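Side-chain contacts in kinectin 1 (Kinesin receptor) (Legionella pneumophila, PDB 4MU6), which is a Legionella pneumophila effector, LegC3, of unsettled molecular function, seen here as its largely helical N-terminal coiled-coil domain: residues 231-234 and 235-238; 224-227 and 228-231. All coordinates share one frame; numbering follows the deposited sequence.

In the fold
Both contacts are local, made between side chains about a turn apart, in the elongated N-terminal domain of LegC3. Contact 1 (231-234 with 235-238) lies wholly within helix 227-273, which packs along helix 43-105; contact 2 (224-227 with 228-231) joins the loop after helix 158-217 to the first turn of that same helix, and Ser231 belongs to both. Each is mainly a surface contact with one buried leucine, and the two leucines meet, Leu233 CD2 lying 3.6 Å from Leu225 CD1. Their chemistry follows their place: contact 2 uses side-chain polar atoms to begin a helix, whereas contact 1 combines regular backbone bonding with a single leucine-isoleucine pair and one serine-to-carbonyl bond.

Contact 1: 231-234 and 235-238; sequences SILL and RSIQ
Leu233 and Ile237 stand one turn apart on helix 227-273, an i to i+4 pair on the face that this helix turns toward helix 43-105 in the coiled-coil domain of LegC3. This is the tight part of the contact. Leu233 swings CG away from its own backbone N (chi1 170°), and its methyl CD1 lies 3.8 Å from Ile237 CD1, the two side chains crossing at a slant. Ile237 CG1 also rests 3.5 Å from Leu233 O, so the isoleucine touches both the carbonyl and the leucine methyl. Leu68 of helix 43-105 touches both Ile237 and Ser236, while Ser72 meets Leu233, which also packs on Leu222 and Leu225 of the preceding loop.

The other side is looser. Ser231, Ile232, Arg235 and Gln238 are exposed, and they are joined across the contact chiefly through the backbone: Arg235 N bonds to Ser231 O, and Gln238 N to Leu234 O. The arginine chain, extended to NE, carries its guanidinium clear of the preceding turn.

Between the two sides sits Ser236, whose hydroxyl folds back on the helix. With chi1 at 61°, OG donates to Leu233 O at 2.6 Å, meeting it at a C=O...O angle of 120°. The same oxygen accepts Ile237 N at 3.0 Å from a more linear approach, so Leu233 O holds two donors, one from a side chain and one from the backbone.

Contact 2: 224-227 and 228-231; sequences TLSG and KNQS
Gln230 reaches back over the first turn of helix 227-273 to the chain that leads into it, and with Leu225 and Gly227 it accounts for most of the surface buried here. Its CG packs 3.8 Å from Leu225 CB, while the extended chain carries NE2 to Leu225 O at 3.1 Å, a weak, bent bond; Leu222 O is a second weak acceptor for the same amide nitrogen. Leu225 points toward the helix start, and its side chain also touches Ser72 and Gln76 of helix 43-105. Gly227 opens the helix, its O accepting Ser231 N at 3.3 Å.

Ser226 just before it is the N-cap. A chi1 of 62° places OG between the backbone N and the carbonyl carbon, where it accepts Asn229 N, three residues on, in a weak capping bond of 3.3 Å. Ser226 O takes Gln230 N at 2.9 Å, the donor nearly in line with the carbonyl. The Asn229 amide sits beside the cap, and ND2 donates to Gln76 OE1 and Glu79 OE1; Gln76 OE1 also accepts Ser226 N. This is consistent with a first turn tied to helix 43-105 by hydrogen bonds as well as leucine packing.

Contact 1: 231-234 and 235-238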
# COMPACT_ATOMS: atom_id res chain seq x y z
N SER A 231 4.38 1.07 3.65
CA SER A 231 5.08 0.01 4.35
C SER A 231 4.22 -1.24 4.48
O SER A 231 4.66 -2.36 4.21
CB SER A 231 5.47 0.50 5.74
OG SER A 231 6.85 0.32 5.96
N ILE A 232 2.98 -1.03 4.91
CA ILE A 232 2.04 -2.12 5.06
C ILE A 232 1.80 -2.77 3.70
O ILE A 232 1.82 -4.00 3.59
CB ILE A 232 0.75 -1.64 5.74
CG1 ILE A 232 1.08 -1.21 7.19
CG2 ILE A 232 -0.30 -2.73 5.71
CD1 ILE A 232 -0.02 -0.44 7.92
N LEU A 233 1.62 -1.94 2.67
CA LEU A 233 1.40 -2.45 1.32
C LEU A 233 2.58 -3.27 0.83
O LEU A 233 2.41 -4.39 0.30
CB LEU A 233 1.11 -1.33 0.33
CG LEU A 233 1.11 -1.80 -1.13
CD1 LEU A 233 0.07 -2.92 -1.39
CD2 LEU A 233 0.86 -0.62 -2.06
N LEU A 234 3.78 -2.73 1.01
CA LEU A 234 4.95 -3.39 0.46
C LEU A 234 5.26 -4.70 1.16
O LEU A 234 5.75 -5.64 0.53
CB LEU A 234 6.17 -2.46 0.45
CG LEU A 234 6.10 -1.32 -0.58
CD1 LEU A 234 7.22 -0.29 -0.35
CD2 LEU A 234 6.15 -1.87 -1.99
N ARG A 235 4.95 -4.80 2.45
CA ARG A 235 5.23 -6.07 3.13
C ARG A 235 4.29 -7.16 2.64
O ARG A 235 4.70 -8.30 2.43
CB ARG A 235 5.15 -5.95 4.66
CG ARG A 235 5.42 -7.28 5.34
CD ARG A 235 5.03 -7.27 6.79
NE ARG A 235 5.03 -8.61 7.37
CZ ARG A 235 6.13 -9.30 7.66
NH1 ARG A 235 7.34 -8.80 7.39
NH2 ARG A 235 6.03 -10.51 8.20
N SER A 236 3.03 -6.81 2.45
CA SER A 236 2.04 -7.76 1.98
C SER A 236 2.38 -8.23 0.57
O SER A 236 2.19 -9.40 0.25
CB SER A 236 0.63 -7.15 2.02
OG SER A 236 0.55 -6.01 1.19
N ILE A 237 2.92 -7.34 -0.26
CA ILE A 237 3.28 -7.73 -1.61
C ILE A 237 4.53 -8.58 -1.60
O ILE A 237 4.60 -9.59 -2.29
CB ILE A 237 3.49 -6.53 -2.54
CG1 ILE A 237 2.14 -5.87 -2.85
CG2 ILE A 237 4.18 -6.96 -3.82
CD1 ILE A 237 2.24 -4.76 -3.86
N GLN A 238 5.52 -8.17 -0.80
CA GLN A 238 6.76 -8.93 -0.70
C GLN A 238 6.52 -10.38 -0.24
O GLN A 238 7.12 -11.31 -0.79
CB GLN A 238 7.73 -8.26 0.26
CG GLN A 238 8.85 -9.16 0.77
CD GLN A 238 9.63 -8.52 1.92
OE1 GLN A 238 10.86 -8.36 1.85
NE2 GLN A 238 8.92 -8.15 2.98

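Contact 2: 224-227 and 228-231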
# COMPACT_ATOMS: atom_id res chain seq x y z
N THR A 224 0.11 7.43 -3.64
CA THR A 224 -1.22 7.68 -3.08
C THR A 224 -1.30 7.31 -1.60
O THR A 224 -2.35 7.45 -0.98
CB THR A 224 -2.32 6.93 -3.84
OG1 THR A 224 -2.33 5.55 -3.43
CG2 THR A 224 -2.08 7.01 -5.36
N LEU A 225 -0.20 6.81 -1.03
CA LEU A 225 -0.23 6.35 0.37
C LEU A 225 0.72 7.14 1.25
O LEU A 225 1.76 7.62 0.79
CB LEU A 225 0.13 4.87 0.44
CG LEU A 225 -0.63 3.98 -0.54
CD1 LEU A 225 0.01 2.60 -0.60
CD2 LEU A 225 -2.10 3.89 -0.15
N SER A 226 0.39 7.23 2.54
CA SER A 226 1.30 7.80 3.53
C SER A 226 2.45 6.82 3.68
O SER A 226 2.33 5.67 3.28
CB SER A 226 0.59 7.94 4.87
OG SER A 226 0.20 6.65 5.35
N GLY A 227 3.56 7.28 4.26
CA GLY A 227 4.74 6.44 4.42
C GLY A 227 4.45 5.15 5.16
O GLY A 227 4.94 4.08 4.79
N LYS A 228 3.65 5.26 6.22
CA LYS A 228 3.29 4.11 7.04
C LYS A 228 2.46 3.11 6.25
O LYS A 228 2.62 1.90 6.42
CB LYS A 228 2.52 4.57 8.26
CG LYS A 228 1.97 3.42 9.11
CD LYS A 228 1.11 3.95 10.25
CE LYS A 228 0.41 2.82 11.00
NZ LYS A 228 -0.31 3.35 12.20
N ASN A 229 1.57 3.61 5.39
CA ASN A 229 0.75 2.74 4.55
C ASN A 229 1.51 2.08 3.39
O ASN A 229 1.25 0.91 3.07
CB ASN A 229 -0.53 3.44 4.09
CG ASN A 229 -1.55 3.56 5.21
OD1 ASN A 229 -1.64 2.68 6.07
ND2 ASN A 229 -2.31 4.66 5.22
N GLN A 230 2.45 2.80 2.79
CA GLN A 230 3.35 2.22 1.79
C GLN A 230 4.02 0.98 2.36
O GLN A 230 4.22 -0.02 1.66
CB GLN A 230 4.42 3.23 1.38
CG GLN A 230 3.88 4.49 0.73
CD GLN A 230 4.96 5.53 0.44
OE1 GLN A 230 6.14 5.31 0.74
NE2 GLN A 230 4.56 6.67 -0.13
N SER A 231 4.38 1.07 3.65
CA SER A 231 5.08 0.01 4.35
C SER A 231 4.22 -1.24 4.48
O SER A 231 4.66 -2.36 4.21
CB SER A 231 5.47 0.50 5.74
OG SER A 231 6.85 0.32 5.96